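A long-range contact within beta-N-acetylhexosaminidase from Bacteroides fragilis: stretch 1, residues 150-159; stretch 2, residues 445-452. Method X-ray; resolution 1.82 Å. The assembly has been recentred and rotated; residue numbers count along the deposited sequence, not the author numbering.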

# COMPACT_ATOMS: atom_id res chain seq x y z
N LYS A 150 7.61 -6.48 -7.00
CA LYS A 150 6.64 -6.47 -8.11
C LYS A 150 5.45 -7.38 -7.85
O LYS A 150 4.32 -7.03 -8.17
CB LYS A 150 7.32 -6.89 -9.43
CG LYS A 150 8.25 -5.82 -9.99
CD LYS A 150 8.91 -6.31 -11.26
CE LYS A 150 9.80 -5.24 -11.87
NZ LYS A 150 10.46 -5.76 -13.10
N LYS A 151 5.70 -8.54 -7.24
CA LYS A 151 4.63 -9.49 -6.93
C LYS A 151 3.56 -8.87 -6.05
O LYS A 151 2.36 -9.10 -6.26
CB LYS A 151 5.21 -10.73 -6.23
CG LYS A 151 4.16 -11.64 -5.57
CD LYS A 151 4.79 -12.92 -5.03
CE LYS A 151 3.73 -13.81 -4.32
NZ LYS A 151 4.35 -15.10 -3.83
N TYR A 152 3.97 -8.06 -5.08
CA TYR A 152 2.98 -7.46 -4.18
C TYR A 152 2.34 -6.20 -4.73
O TYR A 152 1.20 -5.87 -4.39
CB TYR A 152 3.58 -7.30 -2.77
CG TYR A 152 3.83 -8.67 -2.21
CD1 TYR A 152 2.77 -9.51 -1.89
CD2 TYR A 152 5.12 -9.16 -2.08
CE1 TYR A 152 2.99 -10.79 -1.42
CE2 TYR A 152 5.35 -10.44 -1.61
CZ TYR A 152 4.29 -11.25 -1.28
OH TYR A 152 4.53 -12.52 -0.83
N ILE A 153 3.05 -5.51 -5.62
CA ILE A 153 2.42 -4.43 -6.37
C ILE A 153 1.36 -5.03 -7.30
O ILE A 153 0.23 -4.51 -7.41
CB ILE A 153 3.48 -3.68 -7.20
CG1 ILE A 153 4.34 -2.84 -6.26
CG2 ILE A 153 2.81 -2.82 -8.30
CD1 ILE A 153 5.56 -2.18 -6.93
N ASP A 154 1.71 -6.13 -7.96
CA ASP A 154 0.75 -6.82 -8.82
C ASP A 154 -0.45 -7.29 -8.00
O ASP A 154 -1.60 -7.20 -8.46
CB ASP A 154 1.45 -8.00 -9.50
CG ASP A 154 0.73 -8.48 -10.74
OD1 ASP A 154 0.29 -7.64 -11.56
OD2 ASP A 154 0.61 -9.72 -10.90
N MSE A 155 -0.20 -7.79 -6.79
CA MSE A 155 -1.30 -8.21 -5.91
C MSE A 155 -2.22 -7.03 -5.59
O MSE A 155 -3.45 -7.16 -5.63
CB MSE A 155 -0.75 -8.79 -4.60
CG MSE A 155 -1.86 -9.10 -3.61
SE MSE A 155 -1.19 -9.22 -1.79
CE MSE A 155 -0.86 -7.33 -1.51
N ALA A 156 -1.62 -5.90 -5.28
CA ALA A 156 -2.41 -4.73 -4.90
C ALA A 156 -3.35 -4.36 -6.04
O ALA A 156 -4.53 -4.12 -5.83
CB ALA A 156 -1.48 -3.56 -4.55
N SER A 157 -2.83 -4.36 -7.26
CA SER A 157 -3.64 -4.03 -8.44
C SER A 157 -4.73 -5.07 -8.65
O SER A 157 -5.88 -4.73 -8.96
CB SER A 157 -2.75 -3.98 -9.68
OG SER A 157 -3.50 -3.52 -10.80
N MSE A 158 -4.37 -6.34 -8.45
CA MSE A 158 -5.30 -7.44 -8.63
C MSE A 158 -6.51 -7.30 -7.71
O MSE A 158 -7.62 -7.71 -8.06
CB MSE A 158 -4.58 -8.78 -8.35
CG MSE A 158 -5.46 -10.01 -8.44
SE MSE A 158 -4.41 -11.59 -7.99
CE MSE A 158 -4.19 -11.21 -6.07
N LEU A 159 -6.29 -6.71 -6.54
CA LEU A 159 -7.32 -6.58 -5.52
C LEU A 159 -7.96 -5.19 -5.57
O LEU A 159 -8.69 -4.79 -4.66
CB LEU A 159 -6.72 -6.84 -4.14
CG LEU A 159 -6.22 -8.29 -3.95
CD1 LEU A 159 -5.62 -8.48 -2.57
CD2 LEU A 159 -7.34 -9.28 -4.17
N MSE A 445 7.87 -16.47 3.74
CA MSE A 445 6.95 -16.44 4.89
C MSE A 445 5.84 -15.42 4.72
O MSE A 445 4.92 -15.34 5.55
CB MSE A 445 7.73 -16.16 6.18
CG MSE A 445 8.63 -17.29 6.59
SE MSE A 445 9.91 -16.75 7.95
CE MSE A 445 8.69 -16.11 9.25
N ILE A 446 5.90 -14.66 3.64
CA ILE A 446 4.94 -13.56 3.48
C ILE A 446 3.52 -14.01 3.14
O ILE A 446 2.56 -13.60 3.80
CB ILE A 446 5.43 -12.53 2.45
CG1 ILE A 446 6.75 -11.90 2.93
CG2 ILE A 446 4.38 -11.46 2.23
CD1 ILE A 446 7.41 -10.96 1.92
N ASP A 447 3.36 -14.84 2.11
CA ASP A 447 2.01 -15.17 1.62
C ASP A 447 1.10 -15.81 2.69
O ASP A 447 -0.09 -15.52 2.72
CB ASP A 447 2.08 -16.11 0.41
CG ASP A 447 2.45 -15.39 -0.87
OD1 ASP A 447 2.49 -14.14 -0.87
OD2 ASP A 447 2.72 -16.08 -1.88
N ARG A 448 1.66 -16.65 3.55
CA ARG A 448 0.81 -17.36 4.52
C ARG A 448 0.24 -16.41 5.57
O ARG A 448 -0.74 -16.74 6.24
CB ARG A 448 1.57 -18.51 5.18
CG ARG A 448 2.59 -18.06 6.21
CD ARG A 448 3.48 -19.21 6.62
NE ARG A 448 4.58 -19.41 5.68
CZ ARG A 448 5.62 -20.20 5.91
NH1 ARG A 448 5.68 -20.89 7.04
NH2 ARG A 448 6.60 -20.30 5.02
N ARG A 449 0.84 -15.23 5.68
CA ARG A 449 0.32 -14.17 6.55
C ARG A 449 -0.66 -13.27 5.80
O ARG A 449 -1.71 -12.87 6.32
CB ARG A 449 1.49 -13.31 7.05
CG ARG A 449 2.33 -13.97 8.14
CD ARG A 449 3.76 -13.40 8.13
NE ARG A 449 4.50 -13.86 9.30
CZ ARG A 449 4.98 -15.09 9.45
NH1 ARG A 449 4.82 -16.00 8.49
NH2 ARG A 449 5.62 -15.41 10.56
N VAL A 450 -0.32 -12.95 4.56
CA VAL A 450 -1.11 -12.01 3.77
C VAL A 450 -2.46 -12.59 3.34
O VAL A 450 -3.49 -11.93 3.47
CB VAL A 450 -0.32 -11.52 2.56
CG1 VAL A 450 -1.20 -10.68 1.64
CG2 VAL A 450 0.89 -10.69 3.04
N PHE A 451 -2.45 -13.83 2.84
CA PHE A 451 -3.68 -14.50 2.37
C PHE A 451 -4.17 -15.55 3.35
O PHE A 451 -3.37 -16.32 3.87
CB PHE A 451 -3.41 -15.20 1.03
CG PHE A 451 -3.23 -14.24 -0.11
CD1 PHE A 451 -1.98 -13.73 -0.41
CD2 PHE A 451 -4.32 -13.85 -0.87
CE1 PHE A 451 -1.81 -12.83 -1.45
CE2 PHE A 451 -4.17 -12.95 -1.92
CZ PHE A 451 -2.91 -12.45 -2.20
N PRO A 452 -5.50 -15.65 3.54
CA PRO A 452 -6.56 -14.94 2.83
C PRO A 452 -7.02 -13.65 3.48
O PRO A 452 -7.93 -13.04 2.96
CB PRO A 452 -7.73 -15.94 2.87
CG PRO A 452 -7.53 -16.64 4.19
CD PRO A 452 -6.02 -16.77 4.35

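A buried carboxylate is tolerable when each of its oxygens finds a partner, and Asp447 illustrates the principle across a gap of almost 300 residues. Its CA-to-CB bond points sideways to the helix that runs through to Met158, yet the end of the side chain comes nearer and offers both oxygens to that helix. OD2 of Asp447 accepts a hydrogen bond from NZ of Lys151 at 2.7 Å, a contact that is also a salt bridge; both atoms are hydrogen-bonded elsewhere in the structure as well. OD1 of Asp447 accepts a hydrogen bond from OH of Tyr152 at 2.6 Å and lies near the plane of the tyrosine ring, at its edge. Neighbouring donors on one helix thus satisfy the two oxygens of one acid, while the lysine reaches it through a fully extended side chain, all four chi angles t.

Apolar packing adjoins this polar cluster. CG2 of Ile446 lies 3.5 Å from CZ of Tyr152. About one turn further along the first helix, the selenium of Met155 sits 3.7 Å from CG1 of Val450, in the second helix, and 3.7 Å from CE1 of Phe451, just past its end, approaching the phenyl ring obliquely. Within the second stretch, NH1 of Arg449 donates to the backbone O of Met445 at 3.0 Å, and both its terminal nitrogens also find partners elsewhere in the structure.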